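Monovalent Na+/H+ antiporter subunit F (Dietzia sp. DQ12-45-1b, PDB 7D3U) is a small three-span membrane subunit of the Mrp complex, which probably exchanges sodium ions for protons across the bacterial cell membrane. Local coordinates at residues D[18-22]-D[34-38]; D[43-47]-D[61-66]. The contacts are given in a common frame with arbitrary orientation. Residue numbers count along the deposited sequence, not the author numbering.

Contact 1. Residues D[18-22]-D[34-38]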
loop_
_atom_site.group_PDB
_atom_site.type_symbol
_atom_site.label_atom_id
_atom_site.label_comp_id
_atom_site.label_asym_id
_atom_site.label_seq_id
_atom_site.Cartn_x
_atom_site.Cartn_y
_atom_site.Cartn_z
ATOM N N SER D 18 7.800 -0.619 45.416
ATOM C CA SER D 18 8.964 -0.200 44.649
ATOM C C SER D 18 8.562 0.416 43.314
ATOM O O SER D 18 9.250 1.309 42.814
ATOM C CB SER D 18 9.907 -1.381 44.436
ATOM O OG SER D 18 11.017 -0.999 43.655
ATOM N N SER D 19 7.441 -0.016 42.734
ATOM C CA SER D 19 6.978 0.622 41.507
ATOM C C SER D 19 6.387 1.995 41.785
ATOM O O SER D 19 6.460 2.883 40.928
ATOM C CB SER D 19 5.955 -0.258 40.799
ATOM O OG SER D 19 5.600 0.312 39.554
ATOM N N TYR D 20 5.784 2.187 42.959
ATOM C CA TYR D 20 5.403 3.537 43.362
ATOM C C TYR D 20 6.627 4.435 43.440
ATOM O O TYR D 20 6.589 5.591 43.006
ATOM C CB TYR D 20 4.678 3.525 44.704
ATOM C CG TYR D 20 4.801 4.842 45.439
ATOM C CD1 TYR D 20 4.046 5.942 45.061
ATOM C CD2 TYR D 20 5.680 4.989 46.501
ATOM C CE1 TYR D 20 4.162 7.148 45.723
ATOM C CE2 TYR D 20 5.802 6.188 47.168
ATOM C CZ TYR D 20 5.040 7.265 46.776
ATOM O OH TYR D 20 5.159 8.462 47.440
ATOM N N ARG D 21 7.720 3.923 44.006
ATOM C CA ARG D 21 8.966 4.687 44.001
ATOM C C ARG D 21 9.439 4.946 42.575
ATOM O O ARG D 21 9.955 6.027 42.268
ATOM C CB ARG D 21 10.042 3.958 44.806
ATOM C CG ARG D 21 11.452 4.518 44.641
ATOM C CD ARG D 21 11.525 6.006 44.956
ATOM N NE ARG D 21 11.163 6.312 46.335
ATOM C CZ ARG D 21 10.900 7.536 46.778
ATOM N NH1 ARG D 21 10.578 7.732 48.047
ATOM N NH2 ARG D 21 10.957 8.568 45.948
ATOM N N MET D 22 9.268 3.964 41.691
ATOM C CA MET D 22 9.582 4.163 40.279
ATOM C C MET D 22 8.801 5.331 39.692
ATOM O O MET D 22 9.350 6.138 38.933
ATOM C CB MET D 22 9.277 2.893 39.492
ATOM C CG MET D 22 9.265 3.108 37.996
ATOM S SD MET D 22 9.354 1.563 37.094
ATOM C CE MET D 22 11.076 1.183 37.340
ATOM N N ALA D 34 14.710 1.199 41.338
ATOM C CA ALA D 34 13.417 0.546 41.493
ATOM C C ALA D 34 13.215 -0.515 40.424
ATOM O O ALA D 34 12.660 -1.582 40.701
ATOM C CB ALA D 34 12.295 1.580 41.448
ATOM N N ALA D 35 13.680 -0.254 39.201
ATOM C CA ALA D 35 13.597 -1.260 38.148
ATOM C C ALA D 35 14.433 -2.484 38.491
ATOM O O ALA D 35 14.018 -3.617 38.235
ATOM C CB ALA D 35 14.049 -0.668 36.814
ATOM N N ASP D 36 15.617 -2.273 39.064
ATOM C CA ASP D 36 16.455 -3.397 39.473
ATOM C C ASP D 36 15.768 -4.228 40.552
ATOM O O ASP D 36 15.659 -5.460 40.436
ATOM C CB ASP D 36 17.807 -2.881 39.964
ATOM C CG ASP D 36 18.663 -3.972 40.567
ATOM O OD1 ASP D 36 19.360 -4.673 39.804
ATOM O OD2 ASP D 36 18.642 -4.127 41.806
ATOM N N LEU D 37 15.305 -3.568 41.618
ATOM C CA LEU D 37 14.595 -4.283 42.671
ATOM C C LEU D 37 13.378 -5.011 42.121
ATOM O O LEU D 37 13.066 -6.121 42.565
ATOM C CB LEU D 37 14.185 -3.314 43.782
ATOM C CG LEU D 37 13.678 -3.888 45.109
ATOM C CD1 LEU D 37 12.185 -4.165 45.084
ATOM C CD2 LEU D 37 14.448 -5.144 45.471
ATOM N N LEU D 38 12.698 -4.425 41.135
ATOM C CA LEU D 38 11.510 -5.061 40.582
ATOM C C LEU D 38 11.867 -6.248 39.701
ATOM O O LEU D 38 11.137 -7.239 39.676
ATOM C CB LEU D 38 10.682 -4.036 39.814
ATOM C CG LEU D 38 10.125 -2.950 40.727
ATOM C CD1 LEU D 38 9.431 -1.863 39.942
ATOM C CD2 LEU D 38 9.162 -3.584 41.700
#
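Met-22 lays its side chain across the start of segment 34-38: its CB meets Ala-34 CB at 3.8 Å, and its CE ends 3.5 Å from Ala-35 CB. Extended through two t rotamers and turned at chi3 (m), the thioether carries Met-22 CE over Ala-35 to 4.3 Å from Leu-38 CD1. One turn earlier, Ser-18 fits among Ala-34, Leu-37 and Leu-38. Ser-18 CB lies 3.7 Å from Leu-37 CD1 and 3.6 Å from Leu-38 CD2, while Ser-18 O, already accepting the backbone hydrogen bond from Met-22 N (2.9 Å), sits 3.3 Å from Ala-34 CB. Small residues on both sides, Ser-18 and Ala-34, allow the axes to approach to 8.9 Å and the CA atoms of Met-22 and Ala-34 to 5.4 Å. This is an antiparallel helical hairpin, crossing at -155°, in which helix 2-23 and helix 30-52, both predicted to span the membrane, pack just before and just after the loop that joins them. Arg-21 starts toward the partner helix, but its guanidinium leads away, and its NE donates a hydrogen bond to Leu-29 O of the neighbouring subunit G. Subunit A packs on another part of the pair, with its Asn-628 against Met-22 and its Ile-631 against Leu-38. The contacts between the two segments are mainly van der Waals packing of small and apolar groups, while the one charged side chain that touches this interface directs hydrogen bonds to subunit G.

Contact 2. Residues D[43-47]-D[61-66]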
loop_
_atom_site.group_PDB
_atom_site.type_symbol
_atom_site.label_atom_id
_atom_site.label_comp_id
_atom_site.label_asym_id
_atom_site.label_seq_id
_atom_site.Cartn_x
_atom_site.Cartn_y
_atom_site.Cartn_z
ATOM N N ILE D 43 11.896 -12.182 39.418
ATOM C CA ILE D 43 12.525 -13.501 39.471
ATOM C C ILE D 43 11.999 -14.291 40.665
ATOM O O ILE D 43 11.707 -15.493 40.562
ATOM C CB ILE D 43 14.057 -13.367 39.512
ATOM C CG1 ILE D 43 14.551 -12.549 38.323
ATOM C CG2 ILE D 43 14.707 -14.734 39.507
ATOM C CD1 ILE D 43 16.043 -12.345 38.315
ATOM N N ALA D 44 11.868 -13.627 41.817
ATOM C CA ALA D 44 11.298 -14.290 42.987
ATOM C C ALA D 44 9.880 -14.772 42.711
ATOM O O ALA D 44 9.498 -15.877 43.118
ATOM C CB ALA D 44 11.314 -13.346 44.187
ATOM N N LEU D 45 9.085 -13.953 42.023
ATOM C CA LEU D 45 7.720 -14.346 41.700
ATOM C C LEU D 45 7.699 -15.506 40.717
ATOM O O LEU D 45 6.837 -16.381 40.810
ATOM C CB LEU D 45 6.945 -13.157 41.141
ATOM C CG LEU D 45 6.134 -12.378 42.170
ATOM C CD1 LEU D 45 5.065 -11.573 41.476
ATOM C CD2 LEU D 45 5.516 -13.320 43.183
ATOM N N LEU D 46 8.632 -15.525 39.763
ATOM C CA LEU D 46 8.757 -16.673 38.872
ATOM C C LEU D 46 8.982 -17.948 39.669
ATOM O O LEU D 46 8.302 -18.959 39.455
ATOM C CB LEU D 46 9.902 -16.453 37.885
ATOM C CG LEU D 46 9.604 -15.647 36.623
ATOM C CD1 LEU D 46 10.822 -15.612 35.717
ATOM C CD2 LEU D 46 8.419 -16.240 35.893
ATOM N N ALA D 47 9.927 -17.911 40.608
ATOM C CA ALA D 47 10.211 -19.093 41.419
ATOM C C ALA D 47 8.989 -19.521 42.225
ATOM O O ALA D 47 8.598 -20.696 42.218
ATOM C CB ALA D 47 11.393 -18.818 42.346
ATOM N N LEU D 61 14.398 -20.672 33.520
ATOM C CA LEU D 61 14.032 -19.261 33.556
ATOM C C LEU D 61 14.817 -18.521 34.630
ATOM O O LEU D 61 15.348 -17.431 34.391
ATOM C CB LEU D 61 12.530 -19.122 33.802
ATOM C CG LEU D 61 11.622 -19.898 32.854
ATOM C CD1 LEU D 61 10.198 -19.870 33.358
ATOM C CD2 LEU D 61 11.704 -19.316 31.460
ATOM N N VAL D 62 14.921 -19.116 35.821
ATOM C CA VAL D 62 15.655 -18.464 36.898
ATOM C C VAL D 62 17.128 -18.348 36.538
ATOM O O VAL D 62 17.780 -17.353 36.879
ATOM C CB VAL D 62 15.442 -19.220 38.220
ATOM C CG1 VAL D 62 16.463 -18.792 39.256
ATOM C CG2 VAL D 62 14.033 -18.992 38.733
ATOM N N LEU D 63 17.672 -19.332 35.823
ATOM C CA LEU D 63 19.050 -19.216 35.366
ATOM C C LEU D 63 19.192 -18.167 34.273
ATOM O O LEU D 63 20.286 -17.623 34.088
ATOM C CB LEU D 63 19.557 -20.570 34.873
ATOM C CG LEU D 63 21.025 -20.651 34.462
ATOM C CD1 LEU D 63 21.905 -20.082 35.559
ATOM C CD2 LEU D 63 21.409 -22.085 34.157
ATOM N N VAL D 64 18.111 -17.862 33.561
ATOM C CA VAL D 64 18.166 -16.902 32.465
ATOM C C VAL D 64 17.759 -15.508 32.925
ATOM O O VAL D 64 18.374 -14.517 32.526
ATOM C CB VAL D 64 17.283 -17.395 31.304
ATOM C CG1 VAL D 64 17.012 -16.268 30.328
ATOM C CG2 VAL D 64 17.949 -18.563 30.609
ATOM N N ALA D 65 16.729 -15.412 33.771
ATOM C CA ALA D 65 16.267 -14.107 34.230
ATOM C C ALA D 65 17.366 -13.341 34.953
ATOM O O ALA D 65 17.412 -12.108 34.881
ATOM C CB ALA D 65 15.048 -14.268 35.135
ATOM N N THR D 66 18.260 -14.047 35.647
ATOM C CA THR D 66 19.383 -13.376 36.292
ATOM C C THR D 66 20.347 -12.808 35.260
ATOM O O THR D 66 20.900 -11.720 35.454
ATOM C CB THR D 66 20.103 -14.342 37.226
ATOM O OG1 THR D 66 20.599 -15.452 36.470
ATOM C CG2 THR D 66 19.146 -14.850 38.272
#
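A second antiparallel helical hairpin of the transmembrane bundle pairs helix 30-52 with helix 59-65, their short axes 176° apart in direction and 10.0 Å distant. The main bump is Ile-43, whose side chain reaches over the low surface left by Ala-65: Ile-43 CG1 rests 3.7 Å from Ala-65 CB, and its CD1, extended by a t chi2, runs on to 3.9 Å from Thr-66 N and 4.0 Å from Thr-66 CG2. Ile-43 CG2 meets Val-62 CG2 at 4.4 Å and stays as near to Ala-65 CB. One turn along, Leu-46 is the next protrusion. Leu-46 CD1 faces the notch between Leu-61 CB, at 4.3 Å, and Ala-65 CB, at 4.5 Å, so the single methyl of Ala-65 is approached by both Ile-43 and Leu-46. Ala-47 offers a shallow place in return, its CB 4.5 Å from Val-62 CG2. The axes stand farther apart than in contact 1, and no hydrogen bond spans the gap. Other subunits add to the packing: Leu-638 of subunit A against Leu-46, and Ile-54 of subunit G against both Ala-47 and Val-62. Thr-66 meets Ile-43 through its backbone N and its CG2 methyl; its OG1, with chi1 at p, points back along its own segment, 3.2 Å from Leu-63 O and 3.4 Å from Val-62 O.

Both contacts are buried and both use helix 30-52, which pairs with helix 2-23 in contact 1 and with helix 59-65 in contact 2. They lie on opposite sides of the chain's centre, their own centres about 17 Å apart, and follow one another along the sequence. Contact 1 is the tighter, with the axes of its segments closer together and slightly more area covered; it admits serines, a methionine and the base of an arginine. Contact 2 is almost wholly aliphatic, with a threonine at its edge. Subunits A and G pack around both.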